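Local coordinates for protein transcriptional regulator (Pyrococcus horikoshii, PDB 1UDD) that is of uncertain function but, as a TenA homologue, belongs to the all-helical TENA/THI-4/PQQC family and is possibly a transcriptional regulator, at residues A[6-11]-A[185-190]; A[128-133]-A[176-181]; A[137-142]-A[202-207]. All blocks are in the same frame, centred on the assembly; numbering follows the deposited sequence.

Overall arrangement
From the N terminus, residues 6-11 on helix 5-11 are met by 185-190, the loop after helix 169-183 together with the first residue of helix 190-213, so interaction 1 closes a loop of 173 residues. Within it, 128-133 on helix 126-146 meets 176-181 on helix 169-183; interaction 2 is therefore nested inside interaction 1. Interaction 3 starts further along helix 126-146, at 137-142, and closes last, on 202-207 of helix 190-213, crossing both others. Helix 126-146 thus packs against the next-to-last and the last helix in turn. The sites also touch one another: Trp138 lies against Thr6, Arg179 touches both, and Leu178 packs on Phe137.

Interaction 1: A[6-11]-A[185-190]; sequences TDKLRR and SGHSGY
His187 is the first residue of 185-190 to meet the N-terminal helix 5-11. Its ring carbon CE1 lies 4.3 Å from Lys8 NZ, which approaches the imidazole obliquely and makes only a marginal contact. Gly189 occupies the N-cap position, and with it the loop that leaves helix 169-183 turns into the long last helix, 190-213. This is a linker within the all-helical TenA fold, and the first turn of the last helix is joined here to the first helix of the chain. Tyr190, directly after the cap, carries most of the contact. Its chi1 of 177° swings the phenol away from its own backbone N and out to Lys8 and Leu9. Lys8 bends at chi3 (82°) and lays its end over one ring face. Lys8 CE sits 3.7 Å from the centroid of the Tyr190 ring, nearly on the normal, in a CH-pi contact, while Lys8 NZ, 4.0 Å from the same centroid, forms a cation-pi interaction. From the other side of the ring plane Leu9 comes in obliquely, its CD2 3.4 Å from Tyr190 CE1. Tyr190 OH presses against the start of the lysine side chain, 3.2 Å from Lys8 CB. It also lies 3.4 Å from Leu9 N, at an angle too poor for a bond; the hydroxyl is instead hydrogen-bonded to OD2 of Asp12, just past the end of helix 5-11.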
loop_
_atom_site.group_PDB
_atom_site.type_symbol
_atom_site.label_atom_id
_atom_site.label_comp_id
_atom_site.label_asym_id
_atom_site.label_seq_id
_atom_site.Cartn_x
_atom_site.Cartn_y
_atom_site.Cartn_z
ATOM N N THR A 6 2.066 -9.154 -25.089
ATOM C CA THR A 6 3.353 -8.478 -25.243
ATOM C C THR A 6 3.663 -8.146 -26.711
ATOM O O THR A 6 4.436 -7.230 -26.988
ATOM C CB THR A 6 4.535 -9.286 -24.609
ATOM O OG1 THR A 6 4.633 -10.592 -25.205
ATOM C CG2 THR A 6 4.322 -9.426 -23.091
ATOM N N ASP A 7 3.071 -8.892 -27.647
ATOM C CA ASP A 7 3.252 -8.602 -29.071
ATOM C C ASP A 7 2.612 -7.226 -29.305
ATOM O O ASP A 7 3.203 -6.343 -29.913
ATOM C CB ASP A 7 2.544 -9.644 -29.947
ATOM C CG ASP A 7 3.249 -11.003 -29.950
ATOM O OD1 ASP A 7 4.485 -11.062 -29.781
ATOM O OD2 ASP A 7 2.562 -12.017 -30.140
ATOM N N LYS A 8 1.401 -7.055 -28.798
ATOM C CA LYS A 8 0.676 -5.793 -28.929
ATOM C C LYS A 8 1.389 -4.637 -28.255
ATOM O O LYS A 8 1.390 -3.530 -28.773
ATOM C CB LYS A 8 -0.724 -5.942 -28.330
ATOM C CG LYS A 8 -1.600 -6.898 -29.105
ATOM C CD LYS A 8 -2.710 -7.474 -28.246
ATOM C CE LYS A 8 -3.899 -6.558 -28.109
ATOM N NZ LYS A 8 -4.950 -7.223 -27.248
ATOM N N LEU A 9 1.986 -4.887 -27.090
ATOM C CA LEU A 9 2.689 -3.836 -26.371
ATOM C C LEU A 9 3.869 -3.334 -27.192
ATOM O O LEU A 9 4.129 -2.116 -27.251
ATOM C CB LEU A 9 3.162 -4.341 -24.994
ATOM C CG LEU A 9 2.059 -4.853 -24.047
ATOM C CD1 LEU A 9 2.662 -5.290 -22.716
ATOM C CD2 LEU A 9 1.033 -3.753 -23.799
ATOM N N ARG A 10 4.596 -4.268 -27.807
ATOM C CA ARG A 10 5.736 -3.909 -28.659
ATOM C C ARG A 10 5.155 -3.179 -29.888
ATOM O O ARG A 10 5.617 -2.098 -30.281
ATOM C CB ARG A 10 6.474 -5.184 -29.099
ATOM C CG ARG A 10 7.720 -4.971 -29.973
ATOM C CD ARG A 10 8.908 -4.400 -29.188
ATOM N NE ARG A 10 10.134 -4.521 -29.963
ATOM C CZ ARG A 10 10.627 -3.576 -30.756
ATOM N NH1 ARG A 10 10.015 -2.410 -30.872
ATOM N NH2 ARG A 10 11.702 -3.828 -31.495
ATOM N N ARG A 11 4.127 -3.774 -30.485
ATOM C CA ARG A 11 3.476 -3.174 -31.653
ATOM C C ARG A 11 3.083 -1.713 -31.372
ATOM O O ARG A 11 3.485 -0.800 -32.093
ATOM C CB ARG A 11 2.219 -3.964 -32.019
ATOM C CG ARG A 11 1.511 -3.474 -33.289
ATOM C CD ARG A 11 0.058 -3.153 -32.998
ATOM N NE ARG A 11 -0.799 -4.327 -32.911
ATOM C CZ ARG A 11 -1.813 -4.451 -32.055
ATOM N NH1 ARG A 11 -2.094 -3.482 -31.201
ATOM N NH2 ARG A 11 -2.563 -5.542 -32.063
ATOM N N SER A 185 -1.961 -14.142 -18.919
ATOM C CA SER A 185 -3.057 -13.498 -18.212
ATOM C C SER A 185 -4.275 -13.309 -19.109
ATOM O O SER A 185 -4.273 -13.697 -20.280
ATOM C CB SER A 185 -2.618 -12.130 -17.689
ATOM O OG SER A 185 -2.351 -11.258 -18.769
ATOM N N GLY A 186 -5.303 -12.682 -18.548
ATOM C CA GLY A 186 -6.534 -12.443 -19.277
ATOM C C GLY A 186 -6.410 -11.621 -20.549
ATOM O O GLY A 186 -5.510 -10.794 -20.700
ATOM N N HIS A 187 -7.339 -11.857 -21.467
ATOM C CA HIS A 187 -7.379 -11.163 -22.743
ATOM C C HIS A 187 -7.914 -9.736 -22.604
ATOM O O HIS A 187 -7.609 -8.866 -23.424
ATOM C CB HIS A 187 -8.249 -11.965 -23.712
ATOM C CG HIS A 187 -8.530 -11.266 -25.005
ATOM N ND1 HIS A 187 -7.544 -10.661 -25.754
ATOM C CD2 HIS A 187 -9.680 -11.112 -25.702
ATOM C CE1 HIS A 187 -8.074 -10.166 -26.860
ATOM N NE2 HIS A 187 -9.370 -10.427 -26.852
ATOM N N SER A 188 -8.697 -9.486 -21.559
ATOM C CA SER A 188 -9.270 -8.158 -21.357
ATOM C C SER A 188 -8.352 -7.207 -20.586
ATOM O O SER A 188 -7.268 -7.589 -20.138
ATOM C CB SER A 188 -10.615 -8.261 -20.625
ATOM O OG SER A 188 -10.417 -8.633 -19.269
ATOM N N GLY A 189 -8.808 -5.963 -20.438
ATOM C CA GLY A 189 -8.029 -4.967 -19.726
ATOM C C GLY A 189 -6.756 -4.602 -20.472
ATOM O O GLY A 189 -5.837 -4.042 -19.893
ATOM N N TYR A 190 -6.692 -4.904 -21.763
ATOM C CA TYR A 190 -5.489 -4.585 -22.521
ATOM C C TYR A 190 -5.155 -3.097 -22.538
ATOM O O TYR A 190 -3.991 -2.714 -22.382
ATOM C CB TYR A 190 -5.591 -5.071 -23.974
ATOM C CG TYR A 190 -4.374 -4.666 -24.757
ATOM C CD1 TYR A 190 -3.122 -5.214 -24.463
ATOM C CD2 TYR A 190 -4.439 -3.645 -25.705
ATOM C CE1 TYR A 190 -1.968 -4.753 -25.085
ATOM C CE2 TYR A 190 -3.295 -3.174 -26.328
ATOM C CZ TYR A 190 -2.061 -3.736 -26.011
ATOM O OH TYR A 190 -0.929 -3.273 -26.637
#

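Interaction 2: A[128-133]-A[176-181]; sequences EGLTAL and GRLRKI
Leu130 faces both Leu178 and Ile181, residues one helical turn apart on helix 169-183, and buries more surface than either. Its two methyls divide the work. Leu130 CD1 meets Ile181 CG2 at 3.7 Å, a close van der Waals contact, whereas Leu130 CD2 stands 4.5 Å from Leu178 CD2, a looser one. The Leu130 and Ile181 side chains cross at about a right angle, methyl against methyl. The branch used by Ile181 follows from its chi1 of -69°, which leaves CG2 anti to the backbone N and turned toward Leu130, while CG1 stands beside that N. The backbones come nearest at Leu130 and Leu178, whose CA atoms are 7.5 Å apart. This is plain helix-to-helix packing in the all-helical TenA fold, joining the start of helix 126-146 to the second half of helix 169-183. Neighbours extend it: Leu130 also touches Ile60 of helix 36-63, Leu178 packs on Phe137, and Ile181 on Ile127. Every group that meets across the two segments is aliphatic, with no polar or charged partner, so this pairing rests on dispersion and on burial of apolar surface rather than on directional bonds.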
loop_
_atom_site.group_PDB
_atom_site.type_symbol
_atom_site.label_atom_id
_atom_site.label_comp_id
_atom_site.label_asym_id
_atom_site.label_seq_id
_atom_site.Cartn_x
_atom_site.Cartn_y
_atom_site.Cartn_z
ATOM N N GLU A 128 -0.447 -5.671 -14.090
ATOM C CA GLU A 128 -0.237 -4.245 -14.347
ATOM C C GLU A 128 1.091 -3.785 -13.730
ATOM O O GLU A 128 1.823 -2.987 -14.310
ATOM C CB GLU A 128 -1.411 -3.446 -13.776
ATOM C CG GLU A 128 -2.723 -3.861 -14.396
ATOM C CD GLU A 128 -3.934 -3.225 -13.737
ATOM O OE1 GLU A 128 -4.010 -3.215 -12.492
ATOM O OE2 GLU A 128 -4.829 -2.757 -14.468
ATOM N N GLY A 129 1.414 -4.300 -12.553
ATOM C CA GLY A 129 2.661 -3.905 -11.921
ATOM C C GLY A 129 3.825 -4.355 -12.774
ATOM O O GLY A 129 4.704 -3.555 -13.099
ATOM N N LEU A 130 3.830 -5.632 -13.155
ATOM C CA LEU A 130 4.900 -6.174 -13.980
ATOM C C LEU A 130 5.007 -5.452 -15.322
ATOM O O LEU A 130 6.114 -5.178 -15.813
ATOM C CB LEU A 130 4.673 -7.676 -14.201
ATOM C CG LEU A 130 4.813 -8.527 -12.943
ATOM C CD1 LEU A 130 4.393 -9.978 -13.246
ATOM C CD2 LEU A 130 6.267 -8.465 -12.445
ATOM N N THR A 131 3.864 -5.131 -15.916
ATOM C CA THR A 131 3.860 -4.423 -17.191
ATOM C C THR A 131 4.551 -3.063 -17.034
ATOM O O THR A 131 5.149 -2.544 -17.984
ATOM C CB THR A 131 2.410 -4.222 -17.721
ATOM O OG1 THR A 131 1.798 -5.502 -17.906
ATOM C CG2 THR A 131 2.409 -3.477 -19.084
ATOM N N ALA A 132 4.491 -2.482 -15.840
ATOM C CA ALA A 132 5.152 -1.192 -15.650
ATOM C C ALA A 132 6.666 -1.369 -15.604
ATOM O O ALA A 132 7.407 -0.403 -15.745
ATOM C CB ALA A 132 4.673 -0.526 -14.392
ATOM N N LEU A 133 7.116 -2.607 -15.424
ATOM C CA LEU A 133 8.547 -2.899 -15.358
ATOM C C LEU A 133 9.106 -3.526 -16.636
ATOM O O LEU A 133 10.322 -3.630 -16.807
ATOM C CB LEU A 133 8.833 -3.851 -14.201
ATOM C CG LEU A 133 8.285 -3.487 -12.821
ATOM C CD1 LEU A 133 8.770 -4.531 -11.794
ATOM C CD2 LEU A 133 8.739 -2.084 -12.430
ATOM N N GLY A 176 12.157 -13.136 -20.973
ATOM C CA GLY A 176 11.225 -14.076 -21.570
ATOM C C GLY A 176 10.190 -14.491 -20.546
ATOM O O GLY A 176 8.987 -14.457 -20.819
ATOM N N ARG A 177 10.655 -14.876 -19.359
ATOM C CA ARG A 177 9.761 -15.270 -18.279
ATOM C C ARG A 177 8.806 -14.150 -17.856
ATOM O O ARG A 177 7.636 -14.408 -17.550
ATOM C CB ARG A 177 10.552 -15.721 -17.046
ATOM C CG ARG A 177 10.799 -17.226 -16.994
ATOM C CD ARG A 177 12.274 -17.522 -16.817
ATOM N NE ARG A 177 12.814 -16.841 -15.644
ATOM C CZ ARG A 177 14.102 -16.559 -15.481
ATOM N NH1 ARG A 177 14.979 -16.903 -16.420
ATOM N NH2 ARG A 177 14.510 -15.928 -14.387
ATOM N N LEU A 178 9.293 -12.917 -17.804
ATOM C CA LEU A 178 8.419 -11.817 -17.412
ATOM C C LEU A 178 7.302 -11.678 -18.446
ATOM O O LEU A 178 6.143 -11.458 -18.089
ATOM C CB LEU A 178 9.203 -10.508 -17.281
ATOM C CG LEU A 178 10.161 -10.455 -16.071
ATOM C CD1 LEU A 178 10.882 -9.123 -16.020
ATOM C CD2 LEU A 178 9.384 -10.663 -14.782
ATOM N N ARG A 179 7.644 -11.835 -19.720
ATOM C CA ARG A 179 6.647 -11.735 -20.779
ATOM C C ARG A 179 5.661 -12.898 -20.743
ATOM O O ARG A 179 4.481 -12.725 -21.060
ATOM C CB ARG A 179 7.320 -11.646 -22.155
ATOM C CG ARG A 179 7.992 -10.294 -22.398
ATOM C CD ARG A 179 8.122 -9.918 -23.873
ATOM N NE ARG A 179 9.394 -10.345 -24.456
ATOM C CZ ARG A 179 9.707 -11.611 -24.671
ATOM N NH1 ARG A 179 8.827 -12.545 -24.355
ATOM N NH2 ARG A 179 10.895 -11.946 -25.160
ATOM N N LYS A 180 6.135 -14.077 -20.339
ATOM C CA LYS A 180 5.272 -15.244 -20.271
ATOM C C LYS A 180 4.216 -15.040 -19.198
ATOM O O LYS A 180 3.046 -15.367 -19.387
ATOM C CB LYS A 180 6.080 -16.505 -19.969
ATOM C CG LYS A 180 5.203 -17.723 -19.693
ATOM C CD LYS A 180 6.055 -18.974 -19.484
ATOM C CE LYS A 180 5.199 -20.227 -19.326
ATOM N NZ LYS A 180 6.043 -21.457 -19.344
ATOM N N ILE A 181 4.631 -14.496 -18.063
ATOM C CA ILE A 181 3.688 -14.244 -17.007
ATOM C C ILE A 181 2.625 -13.259 -17.488
ATOM O O ILE A 181 1.430 -13.514 -17.357
ATOM C CB ILE A 181 4.391 -13.711 -15.763
ATOM C CG1 ILE A 181 5.247 -14.836 -15.160
ATOM C CG2 ILE A 181 3.345 -13.209 -14.765
ATOM C CD1 ILE A 181 6.190 -14.392 -14.049
#

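Interaction 3: A[137-142]-A[202-207]; sequences FWSYAE and KFELAF
Glu204 bends at chi2 (-58°), which turns its carboxylate toward Ser139 and Tyr140, and Ser139 OG, held between the backbone N and the carbonyl carbon (chi1 73°), faces it. The two sides belong to helices 126-146 and 190-213, packed together near the centre of this all-helical TenA-family chain. Glu204 OE1 meets the Tyr140 ring at its edge and in its plane, 3.4 Å from Tyr140 CE1, with carboxylate and ring planes 84° apart. On the serine side, Ser139 OG lies 3.9 Å from Glu204 CG and makes its direct hydrogen bond with the carbonyl O of Pro135. Polar contact between the helices runs through two waters instead. One gives its hydrogens to Ser139 OG and to Glu204 OE1, 3.0 Å and 2.8 Å from its oxygen; the second ties the same OE1 to the Tyr140 hydroxyl. Glu204 OE2 is hydrogen-bonded to the hydroxyls of Tyr113 and Tyr49, so both oxygens of this buried carboxylate have two partners, which should hold its rotation. Beyond the contact, Lys202 and Phe203 pack on Leu108 and Ala112 of a second subunit. Tyr140 OH, which also bonds Tyr42 OH, stands 2.6 Å from the oxygen of the second water, and that water donates to Glu204 OE1 across 2.9 Å.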
loop_
_atom_site.group_PDB
_atom_site.type_symbol
_atom_site.label_atom_id
_atom_site.label_comp_id
_atom_site.label_asym_id
_atom_site.label_seq_id
_atom_site.Cartn_x
_atom_site.Cartn_y
_atom_site.Cartn_z
ATOM N N PHE A 137 13.118 -3.950 -18.265
ATOM C CA PHE A 137 13.802 -5.206 -18.569
ATOM C C PHE A 137 13.921 -5.501 -20.075
ATOM O O PHE A 137 15.000 -5.818 -20.569
ATOM C CB PHE A 137 13.083 -6.389 -17.896
ATOM C CG PHE A 137 13.241 -6.445 -16.394
ATOM C CD1 PHE A 137 12.428 -5.684 -15.562
ATOM C CD2 PHE A 137 14.185 -7.289 -15.810
ATOM C CE1 PHE A 137 12.553 -5.766 -14.164
ATOM C CE2 PHE A 137 14.316 -7.378 -14.418
ATOM C CZ PHE A 137 13.499 -6.616 -13.596
ATOM N N TRP A 138 12.814 -5.364 -20.797
ATOM C CA TRP A 138 12.773 -5.675 -22.225
ATOM C C TRP A 138 13.573 -4.752 -23.147
ATOM O O TRP A 138 14.349 -5.233 -23.974
ATOM C CB TRP A 138 11.310 -5.759 -22.676
ATOM C CG TRP A 138 11.077 -6.419 -24.007
ATOM C CD1 TRP A 138 12.016 -6.992 -24.834
ATOM C CD2 TRP A 138 9.817 -6.561 -24.672
ATOM N NE1 TRP A 138 11.412 -7.476 -25.974
ATOM C CE2 TRP A 138 10.063 -7.226 -25.901
ATOM C CE3 TRP A 138 8.499 -6.186 -24.353
ATOM C CZ2 TRP A 138 9.037 -7.528 -26.810
ATOM C CZ3 TRP A 138 7.476 -6.488 -25.261
ATOM C CH2 TRP A 138 7.755 -7.153 -26.473
ATOM N N SER A 139 13.402 -3.440 -23.007
ATOM C CA SER A 139 14.131 -2.509 -23.851
ATOM C C SER A 139 15.653 -2.630 -23.725
ATOM O O SER A 139 16.359 -2.449 -24.699
ATOM C CB SER A 139 13.720 -1.066 -23.549
ATOM O OG SER A 139 14.248 -0.626 -22.312
ATOM N N TYR A 140 16.161 -2.922 -22.532
ATOM C CA TYR A 140 17.605 -3.042 -22.354
ATOM C C TYR A 140 18.157 -4.215 -23.153
ATOM O O TYR A 140 19.281 -4.160 -23.665
ATOM C CB TYR A 140 17.960 -3.187 -20.865
ATOM C CG TYR A 140 18.217 -1.852 -20.187
ATOM C CD1 TYR A 140 17.224 -0.863 -20.129
ATOM C CD2 TYR A 140 19.482 -1.543 -19.680
ATOM C CE1 TYR A 140 17.499 0.408 -19.586
ATOM C CE2 TYR A 140 19.765 -0.286 -19.146
ATOM C CZ TYR A 140 18.779 0.681 -19.102
ATOM O OH TYR A 140 19.087 1.921 -18.587
ATOM N N ALA A 141 17.369 -5.274 -23.265
ATOM C CA ALA A 141 17.791 -6.431 -24.037
ATOM C C ALA A 141 17.676 -6.119 -25.528
ATOM O O ALA A 141 18.564 -6.477 -26.305
ATOM C CB ALA A 141 16.932 -7.647 -23.683
ATOM N N GLU A 142 16.585 -5.455 -25.928
ATOM C CA GLU A 142 16.375 -5.122 -27.339
ATOM C C GLU A 142 17.417 -4.135 -27.842
ATOM O O GLU A 142 17.844 -4.208 -28.992
ATOM C CB GLU A 142 14.979 -4.536 -27.575
ATOM C CG GLU A 142 13.847 -5.525 -27.564
ATOM C CD GLU A 142 13.944 -6.580 -28.656
ATOM O OE1 GLU A 142 14.420 -6.274 -29.771
ATOM O OE2 GLU A 142 13.512 -7.723 -28.400
ATOM N N LYS A 202 8.123 5.789 -22.466
ATOM C CA LYS A 202 8.461 7.215 -22.527
ATOM C C LYS A 202 9.493 7.545 -21.453
ATOM O O LYS A 202 10.453 8.276 -21.705
ATOM C CB LYS A 202 7.221 8.085 -22.332
ATOM C CG LYS A 202 6.262 8.047 -23.509
ATOM C CD LYS A 202 5.219 9.120 -23.336
ATOM C CE LYS A 202 4.251 9.149 -24.498
ATOM N NZ LYS A 202 3.289 10.280 -24.329
ATOM N N PHE A 203 9.303 6.999 -20.255
ATOM C CA PHE A 203 10.268 7.242 -19.180
ATOM C C PHE A 203 11.648 6.735 -19.577
ATOM O O PHE A 203 12.649 7.375 -19.287
ATOM C CB PHE A 203 9.837 6.558 -17.889
ATOM C CG PHE A 203 8.852 7.357 -17.075
ATOM C CD1 PHE A 203 9.155 8.654 -16.663
ATOM C CD2 PHE A 203 7.635 6.801 -16.687
ATOM C CE1 PHE A 203 8.260 9.382 -15.873
ATOM C CE2 PHE A 203 6.732 7.519 -15.895
ATOM C CZ PHE A 203 7.044 8.814 -15.487
ATOM N N GLU A 204 11.701 5.576 -20.229
ATOM C CA GLU A 204 12.979 5.025 -20.658
ATOM C C GLU A 204 13.694 6.007 -21.589
ATOM O O GLU A 204 14.891 6.251 -21.445
ATOM C CB GLU A 204 12.779 3.686 -21.390
ATOM C CG GLU A 204 12.619 2.467 -20.479
ATOM C CD GLU A 204 13.805 2.259 -19.539
ATOM O OE1 GLU A 204 14.944 2.601 -19.925
ATOM O OE2 GLU A 204 13.605 1.734 -18.419
ATOM N N LEU A 205 12.956 6.549 -22.549
ATOM C CA LEU A 205 13.516 7.497 -23.501
ATOM C C LEU A 205 13.961 8.744 -22.746
ATOM O O LEU A 205 15.060 9.263 -22.962
ATOM C CB LEU A 205 12.470 7.849 -24.569
ATOM C CG LEU A 205 12.851 8.840 -25.674
ATOM C CD1 LEU A 205 14.190 8.482 -26.278
ATOM C CD2 LEU A 205 11.764 8.836 -26.739
ATOM N N ALA A 206 13.109 9.196 -21.831
ATOM C CA ALA A 206 13.401 10.380 -21.034
ATOM C C ALA A 206 14.650 10.160 -20.197
ATOM O O ALA A 206 15.438 11.089 -19.979
ATOM C CB ALA A 206 12.212 10.704 -20.121
ATOM N N PHE A 207 14.827 8.933 -19.720
ATOM C CA PHE A 207 15.974 8.623 -18.889
ATOM C C PHE A 207 17.275 8.768 -19.683
ATOM O O PHE A 207 18.258 9.318 -19.187
ATOM C CB PHE A 207 15.866 7.202 -18.333
ATOM C CG PHE A 207 16.568 7.008 -17.019
ATOM C CD1 PHE A 207 15.933 7.343 -15.819
ATOM C CD2 PHE A 207 17.853 6.463 -16.971
ATOM C CE1 PHE A 207 16.568 7.130 -14.584
ATOM C CE2 PHE A 207 18.495 6.250 -15.753
ATOM C CZ PHE A 207 17.850 6.580 -14.551
HETATM O O HOH W 1 15.798 1.952 -22.462
HETATM O O HOH W 2 17.519 3.860 -19.229
#